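Local structure of putative leucoanthocyanidin reductase 1 (Vitis vinifera, 3I6I) at residues A[94-99]-A[141-146]; A[130-135]-A[266-271]; A[216-221]-A[290-295]. The protein catalyses the NADPH-dependent reduction of leucoanthocyanidins to flavan-3-ols such as catechin, as a member of the short-chain dehydrogenase/reductase superfamily. All coordinates share one frame; numbering follows the deposited sequence.

Contact 1 (A[94-99]-A[141-146]); sequences ESILDQ and RRVRQL. With NDP (NADPH dihydro-nicotinamide-adenine-dinucleotide phosphate), chain B.
Val-143 sets its CG2 methyl against the backbone and side chain of Ile-96. The contact joins helix 133-149 to the turn between strand 86-89 and helix 99-109 of the Rossmann fold. CG2 of Val-143 lies 4.0 Å from CG2 of Ile-96, and the two side chains cross at about a right angle. CG1 of Val-143 is anti to the backbone N (chi1 169°), which puts CG2 beside that N, facing Ile-96 and Gln-99. The same CG2 methyl is 3.9 Å from Gln-99 NE2. On the exposed side, Leu-97 CD2 comes within 4.4 Å of Arg-142 CD.

Gln-99 ties the turn together. Its NE2 gives a nearly straight bond to Ile-96 O, in the carbonyl plane and on a lone pair. The backbone N of Gln-99 uses the same oxygen. Gln-99 OE1 is hydrogen-bonded to Ser-89 OG and accepts from Ser-118 N.

Asp-98 and Ser-95 face NADPH. Asp-98 OD2 accepts a hydrogen bond from the adenine N6A at 3.3 Å. Ser-95 CB lies 3.6 Å from NADPH N7A. A glycine in place of Ser-95 would probably leave Glu-94 OE2 without its hydroxyl donor and open a gap beside the adenine. Ser-95 OG donates over 2.6 Å, meeting Glu-94 OE2 on its anti side, 20° out of the carboxylate plane.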
loop_
_atom_site.group_PDB
_atom_site.type_symbol
_atom_site.label_atom_id
_atom_site.label_comp_id
_atom_site.label_asym_id
_atom_site.label_seq_id
_atom_site.Cartn_x
_atom_site.Cartn_y
_atom_site.Cartn_z
ATOM N N GLU A 94 -4.765 -0.743 -11.785
ATOM C CA GLU A 94 -4.899 -0.804 -13.231
ATOM C C GLU A 94 -3.554 -0.845 -13.976
ATOM O O GLU A 94 -3.517 -1.241 -15.127
ATOM C CB GLU A 94 -5.777 0.370 -13.757
ATOM C CG GLU A 94 -5.107 1.779 -13.835
ATOM C CD GLU A 94 -4.609 2.332 -12.478
ATOM O OE1 GLU A 94 -5.365 2.287 -11.469
ATOM O OE2 GLU A 94 -3.445 2.807 -12.416
ATOM N N SER A 95 -2.458 -0.453 -13.321
ATOM C CA SER A 95 -1.151 -0.308 -13.973
ATOM C C SER A 95 -0.088 -1.282 -13.496
ATOM O O SER A 95 1.099 -1.068 -13.743
ATOM C CB SER A 95 -0.633 1.134 -13.761
ATOM O OG SER A 95 -1.601 2.087 -14.159
ATOM N N ILE A 96 -0.477 -2.362 -12.819
ATOM C CA ILE A 96 0.528 -3.273 -12.254
ATOM C C ILE A 96 1.496 -3.837 -13.351
ATOM O O ILE A 96 2.711 -3.872 -13.149
ATOM C CB ILE A 96 -0.140 -4.427 -11.472
ATOM C CG1 ILE A 96 -0.912 -3.874 -10.273
ATOM C CG2 ILE A 96 0.924 -5.447 -11.025
ATOM C CD1 ILE A 96 -0.087 -2.952 -9.366
ATOM N N LEU A 97 0.981 -4.271 -14.481
ATOM C CA LEU A 97 1.877 -4.844 -15.536
ATOM C C LEU A 97 2.722 -3.781 -16.297
ATOM O O LEU A 97 3.685 -4.122 -16.995
ATOM C CB LEU A 97 1.096 -5.708 -16.477
ATOM C CG LEU A 97 0.423 -6.931 -15.913
ATOM C CD1 LEU A 97 -0.292 -7.670 -17.027
ATOM C CD2 LEU A 97 1.401 -7.795 -15.172
ATOM N N ASP A 98 2.428 -2.495 -16.089
ATOM C CA ASP A 98 3.305 -1.413 -16.569
ATOM C C ASP A 98 4.677 -1.522 -15.907
ATOM O O ASP A 98 5.670 -0.947 -16.371
ATOM C CB ASP A 98 2.726 -0.017 -16.254
ATOM C CG ASP A 98 1.484 0.350 -17.092
ATOM O OD1 ASP A 98 1.185 -0.328 -18.097
ATOM O OD2 ASP A 98 0.827 1.365 -16.731
ATOM N N GLN A 99 4.742 -2.251 -14.794
ATOM C CA GLN A 99 5.997 -2.444 -14.099
ATOM C C GLN A 99 6.960 -3.395 -14.833
ATOM O O GLN A 99 8.151 -3.419 -14.515
ATOM C CB GLN A 99 5.739 -2.963 -12.687
ATOM C CG GLN A 99 5.094 -1.932 -11.796
ATOM C CD GLN A 99 4.744 -2.476 -10.443
ATOM O OE1 GLN A 99 5.310 -2.055 -9.411
ATOM N NE2 GLN A 99 3.845 -3.451 -10.431
ATOM N N ARG A 141 1.915 -11.118 -8.566
ATOM C CA ARG A 141 2.737 -12.319 -8.459
ATOM C C ARG A 141 3.664 -12.448 -9.659
ATOM O O ARG A 141 4.812 -12.858 -9.506
ATOM C CB ARG A 141 1.868 -13.569 -8.406
ATOM C CG ARG A 141 1.115 -13.732 -7.096
ATOM C CD ARG A 141 0.170 -14.858 -7.221
ATOM N NE ARG A 141 -0.732 -14.965 -6.090
ATOM C CZ ARG A 141 -1.874 -15.635 -6.096
ATOM N NH1 ARG A 141 -2.248 -16.323 -7.153
ATOM N NH2 ARG A 141 -2.624 -15.656 -5.020
ATOM N N ARG A 142 3.141 -12.092 -10.828
ATOM C CA ARG A 142 3.911 -12.130 -12.083
ATOM C C ARG A 142 5.048 -11.103 -11.994
ATOM O O ARG A 142 6.190 -11.380 -12.367
ATOM C CB ARG A 142 2.974 -11.888 -13.275
ATOM C CG ARG A 142 3.542 -12.313 -14.627
ATOM C CD ARG A 142 4.123 -11.207 -15.337
ATOM N NE ARG A 142 4.445 -11.544 -16.739
ATOM C CZ ARG A 142 5.620 -12.013 -17.188
ATOM N NH1 ARG A 142 6.641 -12.303 -16.358
ATOM N NH2 ARG A 142 5.763 -12.211 -18.496
ATOM N N VAL A 143 4.783 -9.929 -11.468
ATOM C CA VAL A 143 5.826 -8.948 -11.262
ATOM C C VAL A 143 6.883 -9.470 -10.260
ATOM O O VAL A 143 8.072 -9.339 -10.514
ATOM C CB VAL A 143 5.292 -7.611 -10.847
ATOM C CG1 VAL A 143 6.394 -6.670 -10.371
ATOM C CG2 VAL A 143 4.455 -6.994 -12.014
ATOM N N ARG A 144 6.457 -10.118 -9.202
ATOM C CA ARG A 144 7.436 -10.637 -8.211
ATOM C C ARG A 144 8.321 -11.709 -8.863
ATOM O O ARG A 144 9.548 -11.728 -8.636
ATOM C CB ARG A 144 6.737 -11.294 -7.030
ATOM C CG ARG A 144 6.054 -10.409 -6.024
ATOM C CD ARG A 144 5.580 -11.227 -4.852
ATOM N NE ARG A 144 4.951 -10.401 -3.828
ATOM C CZ ARG A 144 4.734 -10.802 -2.563
ATOM N NH1 ARG A 144 5.058 -12.021 -2.145
ATOM N NH2 ARG A 144 4.154 -9.991 -1.711
ATOM N N GLN A 145 7.695 -12.583 -9.667
ATOM C CA GLN A 145 8.421 -13.667 -10.392
ATOM C C GLN A 145 9.479 -13.018 -11.283
ATOM O O GLN A 145 10.654 -13.423 -11.263
ATOM C CB GLN A 145 7.466 -14.582 -11.199
ATOM C CG GLN A 145 8.099 -15.397 -12.361
ATOM C CD GLN A 145 7.981 -14.679 -13.746
ATOM O OE1 GLN A 145 6.892 -14.179 -14.087
ATOM N NE2 GLN A 145 9.116 -14.570 -14.505
ATOM N N LEU A 146 9.068 -12.032 -12.077
ATOM C CA LEU A 146 10.025 -11.296 -12.928
ATOM C C LEU A 146 11.162 -10.615 -12.150
ATOM O O LEU A 146 12.353 -10.724 -12.527
ATOM C CB LEU A 146 9.308 -10.287 -13.834
ATOM C CG LEU A 146 10.175 -9.670 -14.925
ATOM C CD1 LEU A 146 10.720 -10.740 -15.859
ATOM C CD2 LEU A 146 9.369 -8.619 -15.691
HETATM P PA NDP B . -3.220 5.644 -7.429
HETATM O O1A NDP B . -4.118 5.378 -8.613
HETATM O O2A NDP B . -3.787 6.624 -6.241
HETATM O O5B NDP B . -1.779 6.255 -7.803
HETATM C C5B NDP B . -1.035 5.695 -8.839
HETATM C C4B NDP B . 0.142 6.528 -9.172
HETATM O O4B NDP B . 0.799 5.733 -10.235
HETATM C C3B NDP B . -0.251 7.884 -9.813
HETATM O O3B NDP B . 0.694 8.932 -9.470
HETATM C C2B NDP B . -0.181 7.592 -11.310
HETATM O O2B NDP B . 0.110 8.792 -12.027
HETATM C C1B NDP B . 1.045 6.683 -11.340
HETATM N N9A NDP B . 1.224 5.881 -12.550
HETATM C C8A NDP B . 0.364 4.974 -13.013
HETATM N N7A NDP B . 0.872 4.416 -14.114
HETATM C C5A NDP B . 2.072 4.959 -14.344
HETATM C C6A NDP B . 3.041 4.774 -15.331
HETATM N N6A NDP B . 2.858 3.878 -16.303
HETATM N N1A NDP B . 4.169 5.510 -15.282
HETATM C C2A NDP B . 4.363 6.385 -14.297
HETATM N N3A NDP B . 3.465 6.582 -13.323
HETATM C C4A NDP B . 2.307 5.884 -13.341
HETATM O O3 NDP B . -2.887 4.234 -6.751
HETATM P PN NDP B . -3.056 3.744 -5.199
HETATM O O1N NDP B . -2.378 4.532 -4.142
HETATM O O2N NDP B . -4.602 3.481 -5.065
HETATM O O5D NDP B . -2.426 2.235 -5.374
HETATM C C5D NDP B . -1.014 2.025 -5.228
HETATM C C4D NDP B . -0.777 0.622 -4.744
HETATM O O4D NDP B . -1.279 0.639 -3.379
HETATM C C3D NDP B . -1.530 -0.458 -5.481
HETATM O O3D NDP B . -0.729 -1.636 -5.496
HETATM C C2D NDP B . -2.727 -0.697 -4.580
HETATM O O2D NDP B . -3.088 -2.059 -4.695
HETATM C C1D NDP B . -2.159 -0.460 -3.183
HETATM N N1N NDP B . -3.117 0.127 -2.178
HETATM C C2N NDP B . -3.178 -0.350 -0.846
HETATM C C3N NDP B . -4.243 -0.092 -0.090
HETATM C C7N NDP B . -4.284 -0.591 1.367
HETATM O O7N NDP B . -3.321 -1.191 1.858
HETATM N N7N NDP B . -5.358 -0.269 2.067
HETATM C C4N NDP B . -5.412 0.713 -0.680
HETATM C C5N NDP B . -4.946 1.594 -1.833
HETATM C C6N NDP B . -3.819 1.325 -2.480
HETATM P P2B NDP B . -1.072 9.419 -13.040
HETATM O O1X NDP B . -2.209 9.920 -12.225
HETATM O O2X NDP B . -0.276 10.497 -13.897
HETATM O O3X NDP B . -1.498 8.237 -14.003
#

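Contact 2 (A[130-135]-A[266-271]); sequences VEPGLN and QSVVAA
Pro-132 lays CG and CD on the first turn of helix 266-277, where Ser-267 and Val-268 receive them. The start of helix 133-149 and the loop leading into it pack here on the first turns of helix 266-277, with Pro-132 at the N-cap position. The peptide bond before Pro-132 is cis. Pro-132 CG is 3.8 Å from Val-268 CG2, and the ring and the valine cross obliquely. Pro-132 CD rests 3.6 Å from Ser-267 O, while Pro-132 CG also touches Ser-267 CB. Ser-267 OG is hydrogen-bonded to Ala-258 O of helix 252-260 and to Ile-263 N.

Val-268 meets the other segment with both methyls. CG1 is anti to its backbone N (chi1 178°) and approaches Gly-133 CA. CG2 takes the proline ring. The backbones come close here, with the CA atoms of Gly-133 and Val-268 4.7 Å apart. Gly-133 brings its bare CA against Val-268 CG1 and its N against Ala-271 CB.

Ala-271 points its CB at the other segment. That methyl, Ala-271 CB, lies 3.6 Å from Gly-133 N and 3.4 Å from Val-130 O. Val-130 adds CG2, which sits between its own backbone N and carbonyl carbon and touches Ala-271 CB at 3.7 Å. Helix 252-260 also borders Val-130, through Leu-256 and Ala-259. A water bridges the two segments: it accepts from Val-130 N and donates to Ala-271 O, each over 2.8 Å.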
loop_
_atom_site.group_PDB
_atom_site.type_symbol
_atom_site.label_atom_id
_atom_site.label_comp_id
_atom_site.label_asym_id
_atom_site.label_seq_id
_atom_site.Cartn_x
_atom_site.Cartn_y
_atom_site.Cartn_z
ATOM N N VAL A 130 -11.176 -14.080 -3.991
ATOM C CA VAL A 130 -11.955 -14.382 -5.176
ATOM C C VAL A 130 -11.703 -13.411 -6.327
ATOM O O VAL A 130 -11.095 -12.369 -6.146
ATOM C CB VAL A 130 -13.500 -14.432 -4.859
ATOM C CG1 VAL A 130 -13.750 -15.472 -3.781
ATOM C CG2 VAL A 130 -14.057 -13.002 -4.454
ATOM N N GLU A 131 -12.199 -13.762 -7.511
ATOM C CA GLU A 131 -12.100 -12.841 -8.641
ATOM C C GLU A 131 -13.037 -11.656 -8.381
ATOM O O GLU A 131 -14.080 -11.826 -7.761
ATOM C CB GLU A 131 -12.472 -13.518 -9.938
ATOM C CG GLU A 131 -11.518 -14.638 -10.354
ATOM C CD GLU A 131 -10.236 -14.128 -10.982
ATOM O OE1 GLU A 131 -10.007 -12.891 -10.962
ATOM O OE2 GLU A 131 -9.445 -14.969 -11.524
ATOM N N PRO A 132 -12.708 -10.463 -8.892
ATOM C CA PRO A 132 -11.522 -10.118 -9.684
ATOM C C PRO A 132 -10.316 -9.620 -8.856
ATOM O O PRO A 132 -9.324 -9.187 -9.427
ATOM C CB PRO A 132 -12.055 -9.039 -10.619
ATOM C CG PRO A 132 -13.089 -8.294 -9.759
ATOM C CD PRO A 132 -13.700 -9.366 -8.876
ATOM N N GLY A 133 -10.383 -9.692 -7.526
ATOM C CA GLY A 133 -9.223 -9.423 -6.682
ATOM C C GLY A 133 -8.071 -10.334 -7.106
ATOM O O GLY A 133 -6.917 -9.886 -7.201
ATOM N N LEU A 134 -8.413 -11.599 -7.397
ATOM C CA LEU A 134 -7.411 -12.606 -7.745
ATOM C C LEU A 134 -6.604 -12.209 -8.965
ATOM O O LEU A 134 -5.399 -12.470 -9.000
ATOM C CB LEU A 134 -8.030 -13.990 -7.948
ATOM C CG LEU A 134 -7.108 -15.223 -8.053
ATOM C CD1 LEU A 134 -6.093 -15.358 -6.881
ATOM C CD2 LEU A 134 -7.921 -16.516 -8.237
ATOM N N ASN A 135 -7.260 -11.619 -9.958
ATOM C CA ASN A 135 -6.528 -11.179 -11.171
ATOM C C ASN A 135 -5.467 -10.164 -10.860
ATOM O O ASN A 135 -4.352 -10.274 -11.353
ATOM C CB ASN A 135 -7.493 -10.629 -12.208
ATOM C CG ASN A 135 -6.835 -10.469 -13.563
ATOM O OD1 ASN A 135 -6.431 -11.448 -14.171
ATOM N ND2 ASN A 135 -6.638 -9.244 -13.980
ATOM N N GLN A 266 -14.871 -1.457 -8.208
ATOM C CA GLN A 266 -15.745 -1.805 -7.079
ATOM C C GLN A 266 -15.709 -3.290 -6.652
ATOM O O GLN A 266 -15.641 -3.586 -5.445
ATOM C CB GLN A 266 -17.193 -1.432 -7.378
ATOM C CG GLN A 266 -17.460 0.088 -7.433
ATOM C CD GLN A 266 -17.316 0.718 -8.827
ATOM O OE1 GLN A 266 -16.408 0.395 -9.603
ATOM N NE2 GLN A 266 -18.214 1.637 -9.130
ATOM N N SER A 267 -15.789 -4.195 -7.628
ATOM C CA SER A 267 -15.837 -5.646 -7.378
ATOM C C SER A 267 -14.478 -6.140 -6.863
ATOM O O SER A 267 -14.402 -7.136 -6.145
ATOM C CB SER A 267 -16.213 -6.427 -8.618
ATOM O OG SER A 267 -17.565 -6.211 -9.023
ATOM N N VAL A 268 -13.408 -5.452 -7.244
ATOM C CA VAL A 268 -12.092 -5.751 -6.688
ATOM C C VAL A 268 -12.086 -5.472 -5.179
ATOM O O VAL A 268 -11.616 -6.302 -4.366
ATOM C CB VAL A 268 -10.975 -4.954 -7.389
ATOM C CG1 VAL A 268 -9.621 -5.255 -6.747
ATOM C CG2 VAL A 268 -10.954 -5.293 -8.866
ATOM N N VAL A 269 -12.604 -4.308 -4.801
ATOM C CA VAL A 269 -12.661 -3.933 -3.399
ATOM C C VAL A 269 -13.545 -4.936 -2.641
ATOM O O VAL A 269 -13.202 -5.323 -1.518
ATOM C CB VAL A 269 -13.180 -2.483 -3.156
ATOM C CG1 VAL A 269 -13.299 -2.228 -1.631
ATOM C CG2 VAL A 269 -12.234 -1.455 -3.811
ATOM N N ALA A 270 -14.658 -5.367 -3.252
ATOM C CA ALA A 270 -15.504 -6.378 -2.627
ATOM C C ALA A 270 -14.751 -7.709 -2.356
ATOM O O ALA A 270 -14.829 -8.329 -1.293
ATOM C CB ALA A 270 -16.769 -6.611 -3.471
ATOM N N ALA A 271 -14.004 -8.165 -3.359
ATOM C CA ALA A 271 -13.217 -9.394 -3.235
ATOM C C ALA A 271 -12.182 -9.282 -2.095
ATOM O O ALA A 271 -12.023 -10.193 -1.300
ATOM C CB ALA A 271 -12.523 -9.662 -4.576
HETATM O O HOH W 1 -11.943 -12.940 -1.526
#

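Contact 3 (A[216-221]-A[290-295]); sequences NKSVHF and PEDVEV
His-220 and Asp-292 meet through a side-chain bond above their paired strands. NE2 of His-220 donates to OD1 of Asp-292 over 2.9 Å, at an N-H...O angle of 169°. The oxygen lies in the plane of the imidazole but is met from above the carboxylate plane, and the two planes are 53° apart. The other oxygen of Asp-292, OD2, forms a salt bridge with Arg-126. The positive charge of Arg-126 would probably favour the ionised aspartate.

The backbones pair as parallel strands. Strand 217-220 is central in a three-stranded parallel sheet, between 155-158 and the outer strand 292-294. Ser-218 N donates to Glu-291 O, and Ser-218 O accepts from Val-293 N. His-220 repeats the pattern: its N reaches Val-293 O, and His-220 O takes Val-295 N over 2.9 Å. The backbone of Val-219 bonds instead to Tyr-156 and Cys-158 of strand 155-158.

On the face of Val-219 and Val-293, their CG2 methyls touch at 3.8 Å. Glu-294, at an N-cap position, bonds to Thr-296 OG1 through OE1, and its OE2 accepts from Arg-222 N. Water serves the strand starts. One molecule donates to Asn-216 O and to Glu-291 OE1. Another is hydrogen-bonded to Ser-218 OG at 2.7 Å and weakly to Glu-291 O.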
loop_
_atom_site.group_PDB
_atom_site.type_symbol
_atom_site.label_atom_id
_atom_site.label_comp_id
_atom_site.label_asym_id
_atom_site.label_seq_id
_atom_site.Cartn_x
_atom_site.Cartn_y
_atom_site.Cartn_z
ATOM N N ASN A 216 15.463 -8.738 0.147
ATOM C CA ASN A 216 14.852 -9.922 -0.394
ATOM C C ASN A 216 13.820 -10.564 0.561
ATOM O O ASN A 216 13.622 -11.793 0.591
ATOM C CB ASN A 216 15.924 -10.894 -0.857
ATOM C CG ASN A 216 16.850 -10.289 -1.881
ATOM O OD1 ASN A 216 16.490 -9.364 -2.605
ATOM N ND2 ASN A 216 18.048 -10.833 -1.979
ATOM N N LYS A 217 13.103 -9.684 1.252
ATOM C CA LYS A 217 12.091 -10.066 2.240
ATOM C C LYS A 217 10.747 -9.464 1.989
ATOM O O LYS A 217 10.632 -8.399 1.395
ATOM C CB LYS A 217 12.438 -9.629 3.657
ATOM C CG LYS A 217 13.776 -10.019 4.174
ATOM C CD LYS A 217 13.900 -11.483 4.333
ATOM C CE LYS A 217 15.192 -11.847 5.114
ATOM N NZ LYS A 217 16.244 -12.274 4.166
ATOM N N SER A 218 9.750 -10.144 2.524
ATOM C CA SER A 218 8.395 -9.567 2.702
ATOM C C SER A 218 8.329 -8.897 4.068
ATOM O O SER A 218 8.660 -9.555 5.099
ATOM C CB SER A 218 7.343 -10.651 2.582
ATOM O OG SER A 218 7.310 -11.179 1.266
ATOM N N VAL A 219 7.932 -7.615 4.086
ATOM C CA VAL A 219 7.812 -6.838 5.314
ATOM C C VAL A 219 6.327 -6.690 5.675
ATOM O O VAL A 219 5.530 -6.038 4.944
ATOM C CB VAL A 219 8.442 -5.461 5.191
ATOM C CG1 VAL A 219 8.301 -4.724 6.505
ATOM C CG2 VAL A 219 9.931 -5.590 4.777
ATOM N N HIS A 220 5.954 -7.268 6.802
ATOM C CA HIS A 220 4.545 -7.334 7.236
ATOM C C HIS A 220 4.307 -6.278 8.304
ATOM O O HIS A 220 5.114 -6.128 9.226
ATOM C CB HIS A 220 4.192 -8.724 7.738
ATOM C CG HIS A 220 4.485 -9.807 6.734
ATOM N ND1 HIS A 220 3.600 -10.123 5.718
ATOM C CD2 HIS A 220 5.581 -10.576 6.543
ATOM C CE1 HIS A 220 4.138 -11.076 4.964
ATOM N NE2 HIS A 220 5.324 -11.393 5.457
ATOM N N PHE A 221 3.199 -5.530 8.189
ATOM C CA PHE A 221 2.885 -4.531 9.186
ATOM C C PHE A 221 1.849 -5.090 10.158
ATOM O O PHE A 221 0.659 -5.123 9.834
ATOM C CB PHE A 221 2.361 -3.221 8.584
ATOM C CG PHE A 221 3.395 -2.362 7.873
ATOM C CD1 PHE A 221 4.263 -2.896 6.926
ATOM C CD2 PHE A 221 3.395 -0.976 8.073
ATOM C CE1 PHE A 221 5.191 -2.080 6.284
ATOM C CE2 PHE A 221 4.304 -0.132 7.383
ATOM C CZ PHE A 221 5.199 -0.712 6.488
ATOM N N PRO A 290 12.159 -17.399 7.612
ATOM C CA PRO A 290 13.347 -16.635 7.240
ATOM C C PRO A 290 13.170 -15.608 6.125
ATOM O O PRO A 290 14.034 -14.777 5.974
ATOM C CB PRO A 290 14.347 -17.712 6.822
ATOM C CG PRO A 290 13.546 -18.829 6.368
ATOM C CD PRO A 290 12.221 -18.781 7.111
ATOM N N GLU A 291 12.069 -15.646 5.367
ATOM C CA GLU A 291 11.853 -14.661 4.322
ATOM C C GLU A 291 10.852 -13.577 4.697
ATOM O O GLU A 291 10.515 -12.739 3.877
ATOM C CB GLU A 291 11.422 -15.398 3.028
ATOM C CG GLU A 291 12.460 -16.419 2.542
ATOM C CD GLU A 291 12.275 -16.808 1.079
ATOM O OE1 GLU A 291 12.348 -15.919 0.204
ATOM O OE2 GLU A 291 12.065 -18.006 0.796
ATOM N N ASP A 292 10.334 -13.620 5.935
ATOM C CA ASP A 292 9.295 -12.680 6.402
ATOM C C ASP A 292 9.842 -11.901 7.600
ATOM O O ASP A 292 10.478 -12.499 8.465
ATOM C CB ASP A 292 8.034 -13.427 6.821
ATOM C CG ASP A 292 7.447 -14.231 5.707
ATOM O OD1 ASP A 292 6.990 -13.605 4.738
ATOM O OD2 ASP A 292 7.429 -15.478 5.831
ATOM N N VAL A 293 9.646 -10.587 7.628
ATOM C CA VAL A 293 9.984 -9.785 8.807
ATOM C C VAL A 293 8.767 -8.939 9.173
ATOM O O VAL A 293 7.872 -8.725 8.330
ATOM C CB VAL A 293 11.263 -8.907 8.638
ATOM C CG1 VAL A 293 12.553 -9.785 8.612
ATOM C CG2 VAL A 293 11.225 -8.031 7.369
ATOM N N GLU A 294 8.741 -8.448 10.414
ATOM C CA GLU A 294 7.581 -7.633 10.860
ATOM C C GLU A 294 8.047 -6.258 11.341
ATOM O O GLU A 294 9.012 -6.141 12.094
ATOM C CB GLU A 294 6.830 -8.400 11.928
ATOM C CG GLU A 294 5.431 -7.880 12.206
ATOM C CD GLU A 294 5.417 -6.666 13.139
ATOM O OE1 GLU A 294 6.062 -6.704 14.220
ATOM O OE2 GLU A 294 4.797 -5.653 12.767
ATOM N N VAL A 295 7.359 -5.225 10.888
ATOM C CA VAL A 295 7.750 -3.845 11.140
ATOM C C VAL A 295 8.006 -3.459 12.585
ATOM O O VAL A 295 9.007 -2.803 12.881
ATOM C CB VAL A 295 6.711 -2.860 10.546
ATOM C CG1 VAL A 295 7.197 -1.395 10.736
ATOM C CG2 VAL A 295 6.508 -3.169 9.158
HETATM O O HOH W 2 11.464 -13.425 -0.033
HETATM O O HOH W 3 9.166 -13.108 0.831
#

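Overall arrangement
Contacts 1 and 2 share helix 133-149. Contact 2 packs its N-terminal end and contact 1 its middle, with centres about 17 Å apart. Leu-134 CD1 touches Arg-141 NH2, 3.9 Å away. Between them in sequence lies Lys-140, which bonds to NADPH. Contact 1 reaches the adenine end of the cofactor directly. Val-268 of contact 2 has its side chain about 8 Å from the cofactor. Contact 3 belongs to the smaller sheet, its centre about 20 Å from that of contact 1. Arg-144 NH1 of contact 1 comes within 4.2 Å of Ser-218 OG of contact 3, a packing touch. Phe-221 has its side chain about 9 Å from NADPH. Contacts 2 and 3 do not touch; their nearest atoms are about 16 Å apart.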